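PDB 5KBP: glycosyl hydrolase, family 38 from Enterococcus faecalis, which probably hydrolyses alpha-mannosidic linkages in carbohydrates. Local coordinates for residues F186-A191 and H226-N231; V650-I653 and Q658-F661; I829-V834 and C857-E862. All coordinates share one frame; numbering follows the deposited sequence.

Interaction 1: residues F186-A191 and H226-N231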
loop_
_atom_site.group_PDB
_atom_site.type_symbol
_atom_site.label_atom_id
_atom_site.label_comp_id
_atom_site.label_asym_id
_atom_site.label_seq_id
_atom_site.Cartn_x
_atom_site.Cartn_y
_atom_site.Cartn_z
ATOM N N PHE A 186 -14.457 -28.659 23.456
ATOM C CA PHE A 186 -15.081 -29.573 22.508
ATOM C C PHE A 186 -14.539 -29.303 21.110
ATOM O O PHE A 186 -14.557 -28.160 20.642
ATOM C CB PHE A 186 -16.602 -29.424 22.528
ATOM C CG PHE A 186 -17.301 -30.244 21.482
ATOM C CD1 PHE A 186 -17.387 -31.619 21.609
ATOM C CD2 PHE A 186 -17.870 -29.640 20.373
ATOM C CE1 PHE A 186 -18.025 -32.379 20.648
ATOM C CE2 PHE A 186 -18.512 -30.395 19.409
ATOM C CZ PHE A 186 -18.589 -31.766 19.548
ATOM N N GLY A 187 -14.061 -30.352 20.449
ATOM C CA GLY A 187 -13.474 -30.243 19.125
ATOM C C GLY A 187 -14.418 -30.788 18.065
ATOM O O GLY A 187 -14.903 -31.916 18.173
ATOM N N LEU A 188 -14.669 -29.968 17.046
ATOM C CA LEU A 188 -15.506 -30.339 15.909
ATOM C C LEU A 188 -14.619 -30.401 14.672
ATOM O O LEU A 188 -14.156 -29.367 14.180
ATOM C CB LEU A 188 -16.650 -29.343 15.721
ATOM C CG LEU A 188 -17.653 -29.638 14.601
ATOM C CD1 LEU A 188 -18.303 -30.997 14.810
ATOM C CD2 LEU A 188 -18.706 -28.542 14.513
ATOM N N LEU A 189 -14.383 -31.609 14.172
ATOM C CA LEU A 189 -13.494 -31.828 13.041
ATOM C C LEU A 189 -14.299 -31.909 11.751
ATOM O O LEU A 189 -15.299 -32.631 11.681
ATOM C CB LEU A 189 -12.679 -33.108 13.228
ATOM C CG LEU A 189 -11.901 -33.591 12.002
ATOM C CD1 LEU A 189 -10.781 -32.623 11.650
ATOM C CD2 LEU A 189 -11.359 -34.995 12.226
ATOM N N PHE A 190 -13.859 -31.167 10.733
ATOM C CA PHE A 190 -14.401 -31.312 9.383
ATOM C C PHE A 190 -13.757 -32.552 8.769
ATOM O O PHE A 190 -12.828 -32.481 7.960
ATOM C CB PHE A 190 -14.143 -30.062 8.550
ATOM C CG PHE A 190 -14.737 -28.808 9.133
ATOM C CD1 PHE A 190 -16.108 -28.677 9.274
ATOM C CD2 PHE A 190 -13.926 -27.756 9.525
ATOM C CE1 PHE A 190 -16.658 -27.526 9.807
ATOM C CE2 PHE A 190 -14.469 -26.603 10.058
ATOM C CZ PHE A 190 -15.838 -26.487 10.198
ATOM N N ALA A 191 -14.260 -33.720 9.185
ATOM C CA ALA A 191 -13.657 -34.981 8.766
ATOM C C ALA A 191 -13.796 -35.200 7.267
ATOM O O ALA A 191 -12.986 -35.916 6.666
ATOM C CB ALA A 191 -14.280 -36.145 9.536
ATOM N N HIS A 226 -26.534 -36.668 14.795
ATOM C CA HIS A 226 -26.560 -35.311 14.268
ATOM C C HIS A 226 -25.387 -35.132 13.311
ATOM O O HIS A 226 -24.225 -35.257 13.714
ATOM C CB HIS A 226 -26.503 -34.293 15.406
ATOM C CG HIS A 226 -27.592 -34.471 16.420
ATOM N ND1 HIS A 226 -28.865 -33.975 16.241
ATOM C CD2 HIS A 226 -27.598 -35.099 17.619
ATOM C CE1 HIS A 226 -29.608 -34.287 17.287
ATOM N NE2 HIS A 226 -28.864 -34.969 18.138
ATOM N N LEU A 227 -25.696 -34.841 12.051
ATOM C CA LEU A 227 -24.717 -34.806 10.976
ATOM C C LEU A 227 -24.544 -33.379 10.473
ATOM O O LEU A 227 -25.516 -32.623 10.378
ATOM C CB LEU A 227 -25.155 -35.721 9.830
ATOM C CG LEU A 227 -25.686 -37.087 10.275
ATOM C CD1 LEU A 227 -26.498 -37.740 9.170
ATOM C CD2 LEU A 227 -24.542 -37.987 10.704
ATOM N N LEU A 228 -23.306 -33.019 10.145
ATOM C CA LEU A 228 -22.956 -31.666 9.728
ATOM C C LEU A 228 -22.591 -31.666 8.249
ATOM O O LEU A 228 -21.645 -32.349 7.840
ATOM C CB LEU A 228 -21.799 -31.119 10.566
ATOM C CG LEU A 228 -21.367 -29.680 10.277
ATOM C CD1 LEU A 228 -22.448 -28.690 10.678
ATOM C CD2 LEU A 228 -20.058 -29.355 10.980
ATOM N N MET A 229 -23.340 -30.904 7.456
ATOM C CA MET A 229 -23.049 -30.691 6.043
ATOM C C MET A 229 -22.669 -29.228 5.852
ATOM O O MET A 229 -23.492 -28.336 6.081
ATOM C CB MET A 229 -24.248 -31.053 5.166
ATOM C CG MET A 229 -24.705 -32.497 5.281
ATOM S SD MET A 229 -23.459 -33.690 4.767
ATOM C CE MET A 229 -23.160 -33.163 3.082
ATOM N N MET A 230 -21.429 -28.987 5.438
ATOM C CA MET A 230 -20.923 -27.632 5.247
ATOM C C MET A 230 -21.221 -27.191 3.817
ATOM O O MET A 230 -20.570 -27.641 2.868
ATOM C CB MET A 230 -19.430 -27.572 5.554
ATOM C CG MET A 230 -19.102 -27.863 7.010
ATOM S SD MET A 230 -19.877 -26.686 8.139
ATOM C CE MET A 230 -19.114 -25.161 7.594
ATOM N N ASN A 231 -22.203 -26.302 3.669
ATOM C CA ASN A 231 -22.694 -25.875 2.358
ATOM C C ASN A 231 -21.896 -24.654 1.901
ATOM O O ASN A 231 -22.333 -23.504 1.999
ATOM C CB ASN A 231 -24.192 -25.602 2.426
ATOM C CG ASN A 231 -24.741 -25.005 1.148
ATOM O OD1 ASN A 231 -25.306 -23.913 1.159
ATOM N ND2 ASN A 231 -24.574 -25.715 0.039
#
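Met230 N and Leu228 O are both held by the side-chain carboxamide of Asn196, whose OD1 accepts from the first while ND2 gives to the second; these are the two residues of strand 226-231 whose side chains meet segment 186-191. The meeting itself is apolar. Met230 SD lies 3.7 Å from Phe190 CE1, a Met-aromatic contact. The sulfur is 4.9 Å from the centroid of the Phe190 ring and 65° off its normal, an oblique approach. Bends at both chi2 and chi3 curl the Met230 chain across the Phe190 side chain at about a right angle, and Met230 CG is also 3.7 Å from Phe190 CE1. An unbranched, flexible methionine suits this place because it can fold its bulk against a flat ring while its polarisable sulfur rests obliquely against it. Phe190 is the centre of an inverse gamma turn just after strand 184-189. Its CG stands anti to the carbonyl carbon (chi1 -59°), which carries CE1 forward to Met230 and to Leu228 CD2, 4.0 Å away. That same methyl touches Leu188 CD2 at 3.9 Å, the branched ends of the two leucines meeting where the backbones stay well apart.

The contact thus joins two beta-sheets of the N-terminal domain through side chains. Strand 226-231 borders strand 7-13 in a parallel sheet. Helix 263-270 lies against strands 184-189 and 226-231: its Tyr266 touches Leu188 and Leu228, and Phe263 touches Met230.

Interaction 2: residues V650-I653 and Q658-F661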
loop_
_atom_site.group_PDB
_atom_site.type_symbol
_atom_site.label_atom_id
_atom_site.label_comp_id
_atom_site.label_asym_id
_atom_site.label_seq_id
_atom_site.Cartn_x
_atom_site.Cartn_y
_atom_site.Cartn_z
ATOM N N VAL A 650 29.413 -10.822 14.563
ATOM C CA VAL A 650 29.300 -11.534 15.830
ATOM C C VAL A 650 29.638 -10.562 16.952
ATOM O O VAL A 650 30.754 -10.037 17.016
ATOM C CB VAL A 650 30.222 -12.763 15.867
ATOM C CG1 VAL A 650 30.038 -13.523 17.173
ATOM C CG2 VAL A 650 29.952 -13.664 14.674
ATOM N N THR A 651 28.677 -10.324 17.842
ATOM C CA THR A 651 28.810 -9.323 18.891
ATOM C C THR A 651 28.701 -9.974 20.263
ATOM O O THR A 651 27.860 -10.854 20.481
ATOM C CB THR A 651 27.742 -8.230 18.746
ATOM O OG1 THR A 651 27.771 -7.703 17.414
ATOM C CG2 THR A 651 27.998 -7.098 19.734
ATOM N N MET A 652 29.558 -9.535 21.183
ATOM C CA MET A 652 29.544 -9.987 22.566
ATOM C C MET A 652 29.694 -8.784 23.484
ATOM O O MET A 652 30.507 -7.893 23.222
ATOM C CB MET A 652 30.671 -10.994 22.845
ATOM C CG MET A 652 30.946 -11.218 24.328
ATOM S SD MET A 652 32.547 -11.976 24.661
ATOM C CE MET A 652 32.296 -13.581 23.918
ATOM N N ILE A 653 28.910 -8.762 24.558
ATOM C CA ILE A 653 29.027 -7.738 25.583
ATOM C C ILE A 653 29.529 -8.385 26.874
ATOM O O ILE A 653 29.519 -9.605 27.033
ATOM C CB ILE A 653 27.703 -6.981 25.807
ATOM C CG1 ILE A 653 26.642 -7.903 26.407
ATOM C CG2 ILE A 653 27.209 -6.384 24.500
ATOM C CD1 ILE A 653 25.331 -7.202 26.694
ATOM N N GLN A 658 24.817 -13.817 26.041
ATOM C CA GLN A 658 24.187 -13.857 24.729
ATOM C C GLN A 658 25.187 -13.467 23.648
ATOM O O GLN A 658 25.828 -12.415 23.731
ATOM C CB GLN A 658 22.979 -12.921 24.685
ATOM C CG GLN A 658 21.791 -13.389 25.507
ATOM C CD GLN A 658 20.564 -12.530 25.285
ATOM O OE1 GLN A 658 20.633 -11.302 25.340
ATOM N NE2 GLN A 658 19.433 -13.172 25.020
ATOM N N LEU A 659 25.315 -14.319 22.635
ATOM C CA LEU A 659 26.171 -14.055 21.484
ATOM C C LEU A 659 25.270 -13.665 20.318
ATOM O O LEU A 659 24.509 -14.495 19.812
ATOM C CB LEU A 659 27.021 -15.278 21.148
ATOM C CG LEU A 659 28.276 -15.050 20.305
ATOM C CD1 LEU A 659 29.319 -14.274 21.099
ATOM C CD2 LEU A 659 28.838 -16.375 19.813
ATOM N N PHE A 660 25.350 -12.405 19.900
ATOM C CA PHE A 660 24.449 -11.869 18.888
ATOM C C PHE A 660 25.053 -11.995 17.496
ATOM O O PHE A 660 26.261 -11.824 17.309
ATOM C CB PHE A 660 24.125 -10.404 19.185
ATOM C CG PHE A 660 23.301 -10.206 20.426
ATOM C CD1 PHE A 660 23.907 -10.097 21.668
ATOM C CD2 PHE A 660 21.921 -10.128 20.350
ATOM C CE1 PHE A 660 23.148 -9.914 22.811
ATOM C CE2 PHE A 660 21.159 -9.945 21.487
ATOM C CZ PHE A 660 21.773 -9.838 22.719
ATOM N N PHE A 661 24.198 -12.288 16.518
ATOM C CA PHE A 661 24.600 -12.412 15.126
ATOM C C PHE A 661 23.760 -11.488 14.256
ATOM O O PHE A 661 22.583 -11.243 14.536
ATOM C CB PHE A 661 24.455 -13.854 14.626
ATOM C CG PHE A 661 25.112 -14.870 15.510
ATOM C CD1 PHE A 661 26.487 -14.881 15.668
ATOM C CD2 PHE A 661 24.357 -15.821 16.176
ATOM C CE1 PHE A 661 27.096 -15.817 16.481
ATOM C CE2 PHE A 661 24.961 -16.760 16.990
ATOM C CZ PHE A 661 26.333 -16.758 17.142
#
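Thr651 and Phe660 form an antiparallel hydrogen-bonded pair in which Thr651 N reaches Phe660 O at 2.9 Å, nearly straight at 168°. Phe660 N returns a bond of 3.0 Å to Thr651 O. They tie together the turn end of the beta hairpin made by strands 641-653 and 659-667, whose short segments run at 150° to one another. Val650 CA, 3.4 Å from Phe660 O, adds a CA-H...O contact to the same carbonyl. The hairpin belongs to an antiparallel beta-sheet of a C-terminal region whose sequence family belongs to the galactose mutarotase clan.

One face carries Val650, Met652, Leu659 and Phe661, all apolar and buried, as befits side chains packed on strands 529-531, 535-539 and 545-549 of a second sheet. Val650 and Phe661 lie alongside each other, pointing the same way. With CG1 anti to the backbone N (chi1 -177°), Val650 offers both methyls to the ring: CG2 meets its edge in the ring plane, while CG1 approaches CE1 obliquely at 3.8 Å. Leu659 uses its branching to serve two neighbours, setting CG 3.9 Å from Val650 CG1 and CD1 4.0 Å from Met652 CB.

The other face bears Thr651 and Phe660, both partly exposed, where a beta-branched hydroxyl residue is well placed; Thr651 also touches Lys601 and Ser603 of strand 601-613. Thr651 O lies at the edge of the Phe660 ring, near its plane. The backbone O of Leu659, by contrast, stands 3.6 Å above the plane of the Phe661 ring, offset toward its rim.

Interaction 3: residues I829-V834 and C857-E862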
loop_
_atom_site.group_PDB
_atom_site.type_symbol
_atom_site.label_atom_id
_atom_site.label_comp_id
_atom_site.label_asym_id
_atom_site.label_seq_id
_atom_site.Cartn_x
_atom_site.Cartn_y
_atom_site.Cartn_z
ATOM N N ILE A 829 8.851 -17.064 33.785
ATOM C CA ILE A 829 7.619 -16.467 33.284
ATOM C C ILE A 829 7.943 -15.616 32.066
ATOM O O ILE A 829 8.967 -14.929 32.026
ATOM C CB ILE A 829 6.925 -15.616 34.369
ATOM C CG1 ILE A 829 6.657 -16.456 35.618
ATOM C CG2 ILE A 829 5.628 -15.023 33.844
ATOM C CD1 ILE A 829 6.135 -15.658 36.789
ATOM N N GLY A 830 7.061 -15.671 31.065
ATOM C CA GLY A 830 7.127 -14.773 29.927
ATOM C C GLY A 830 6.056 -13.711 30.045
ATOM O O GLY A 830 4.880 -14.016 30.268
ATOM N N TRP A 831 6.471 -12.455 29.905
ATOM C CA TRP A 831 5.587 -11.303 30.027
ATOM C C TRP A 831 5.346 -10.727 28.639
ATOM O O TRP A 831 6.301 -10.369 27.941
ATOM C CB TRP A 831 6.186 -10.256 30.965
ATOM C CG TRP A 831 6.515 -10.816 32.314
ATOM C CD1 TRP A 831 7.716 -11.313 32.727
ATOM C CD2 TRP A 831 5.621 -10.954 33.425
ATOM N NE1 TRP A 831 7.628 -11.744 34.028
ATOM C CE2 TRP A 831 6.352 -11.535 34.480
ATOM C CE3 TRP A 831 4.274 -10.638 33.631
ATOM C CZ2 TRP A 831 5.782 -11.807 35.721
ATOM C CZ3 TRP A 831 3.710 -10.910 34.865
ATOM C CH2 TRP A 831 4.464 -11.487 35.894
ATOM N N THR A 832 4.074 -10.633 28.246
ATOM C CA THR A 832 3.717 -10.337 26.866
ATOM C C THR A 832 2.902 -9.068 26.666
ATOM O O THR A 832 2.869 -8.560 25.540
ATOM C CB THR A 832 2.931 -11.509 26.253
ATOM O OG1 THR A 832 1.736 -11.733 27.009
ATOM C CG2 THR A 832 3.772 -12.775 26.257
ATOM N N ALA A 833 2.244 -8.541 27.698
ATOM C CA ALA A 833 1.358 -7.404 27.493
ATOM C C ALA A 833 1.326 -6.507 28.720
ATOM O O ALA A 833 1.229 -6.987 29.852
ATOM C CB ALA A 833 -0.066 -7.863 27.157
ATOM N N VAL A 834 1.416 -5.200 28.477
ATOM C CA VAL A 834 1.095 -4.163 29.454
ATOM C C VAL A 834 0.353 -3.073 28.691
ATOM O O VAL A 834 0.952 -2.374 27.864
ATOM C CB VAL A 834 2.335 -3.584 30.154
ATOM C CG1 VAL A 834 1.973 -2.299 30.891
ATOM C CG2 VAL A 834 2.914 -4.593 31.126
ATOM N N CYS A 857 3.549 -16.474 41.713
ATOM C CA CYS A 857 3.427 -15.360 40.770
ATOM C C CYS A 857 2.543 -14.288 41.410
ATOM O O CYS A 857 1.318 -14.314 41.279
ATOM C CB CYS A 857 2.869 -15.821 39.431
ATOM S SG CYS A 857 2.983 -14.586 38.114
ATOM N N GLU A 858 3.185 -13.347 42.098
ATOM C CA GLU A 858 2.521 -12.178 42.657
ATOM C C GLU A 858 3.026 -10.934 41.937
ATOM O O GLU A 858 4.239 -10.721 41.838
ATOM C CB GLU A 858 2.774 -12.064 44.163
ATOM N N LEU A 859 2.100 -10.125 41.433
ATOM C CA LEU A 859 2.424 -8.927 40.672
ATOM C C LEU A 859 1.977 -7.698 41.451
ATOM O O LEU A 859 0.850 -7.656 41.956
ATOM C CB LEU A 859 1.754 -8.958 39.297
ATOM C CG LEU A 859 2.125 -7.859 38.297
ATOM C CD1 LEU A 859 3.551 -8.039 37.797
ATOM C CD2 LEU A 859 1.145 -7.838 37.135
ATOM N N HIS A 860 2.857 -6.704 41.546
ATOM C CA HIS A 860 2.583 -5.495 42.307
ATOM C C HIS A 860 2.861 -4.261 41.462
ATOM O O HIS A 860 3.759 -4.253 40.616
ATOM C CB HIS A 860 3.422 -5.435 43.591
ATOM C CG HIS A 860 3.029 -6.449 44.619
ATOM N ND1 HIS A 860 2.012 -6.235 45.525
ATOM C CD2 HIS A 860 3.520 -7.682 44.890
ATOM C CE1 HIS A 860 1.891 -7.292 46.308
ATOM N NE2 HIS A 860 2.794 -8.184 45.943
ATOM N N LYS A 861 2.074 -3.216 41.707
ATOM C CA LYS A 861 2.242 -1.913 41.073
ATOM C C LYS A 861 2.349 -0.871 42.179
ATOM O O LYS A 861 1.351 -0.555 42.836
ATOM C CB LYS A 861 1.078 -1.600 40.133
ATOM C CG LYS A 861 0.998 -0.142 39.695
ATOM C CD LYS A 861 -0.141 0.078 38.712
ATOM C CE LYS A 861 -0.624 1.521 38.726
ATOM N NZ LYS A 861 0.481 2.494 38.512
ATOM N N GLU A 862 3.559 -0.348 42.385
ATOM C CA GLU A 862 3.839 0.603 43.461
ATOM C C GLU A 862 3.387 0.042 44.808
ATOM O O GLU A 862 2.700 0.702 45.590
ATOM C CB GLU A 862 3.188 1.959 43.180
#
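Cys857 turns SG anti to its own backbone nitrogen (chi1 -169°), and Trp831 sets CG anti to its carbonyl carbon (chi1 -55°); together these torsions bring the thiol and the far end of the indole into one apolar cluster. Trp831 CH2 lies 4.1 Å from Cys857 SG. The sulfur is 61° off the normal of the six-membered ring, an oblique sulfur-aromatic contact. Ile829 CD1 reaches the same sulfur, Cys857 SG, at 3.6 Å. Cysteine fits here because it is small and polarisable, and can sit between an aliphatic tip and an aromatic ring without needing a polar partner.

Leu859 brings CD1 to 4.0 Å from Trp831 CH2, and the leucine and the indole run antiparallel alongside each other. Within its own strand, Ile829 CG2 lies 3.6 Å above the plane of the Trp831 ring, toward its rim. A broad tryptophan is apt for this site: the backbones are far apart, with Trp831 CA and Leu859 CA separated by 11.4 Å, and a long flat side chain bridges them.

The contact joins edge strand 829-836 of a five-stranded antiparallel sheet to the loop leading into the other edge strand, 860-861, through side chains that reach over the strands between. Trp895 of the middle strand 892-897 meets Trp831, Cys857 and Leu859. Just beyond, Thr832 and Ala833 form a classic beta bulge opposite Arg846. Thr832 OG1 is hydrogen-bonded to Glu101 OE2, and Ala833 packs on Glu101 and Arg105 of helix 100-117; Lys861 makes a salt bridge with Glu330 of helix 304-332.

The three contacts follow one another along the chain without overlap, each in a separate region of the protein and in different beta-sheets. Interaction 1 packs two beta-sheets of the N-terminal domain, interaction 2 zips a hairpin within a long antiparallel one, and interaction 3 links one edge strand of the last beta-sheet to the loop before the other. Interactions 1 and 2 lie on opposite sides of the chain's centre, their own centres about 51 Å apart. Interaction 3 is about 40 Å from interaction 1 and 28 Å from interaction 2, centre to centre, and none touches another. Each is therefore local packing within its own part of the fold, although strand 829-836 also rests on helix 100-117, so the C-terminal beta-sheet packs directly on the N-terminal domain.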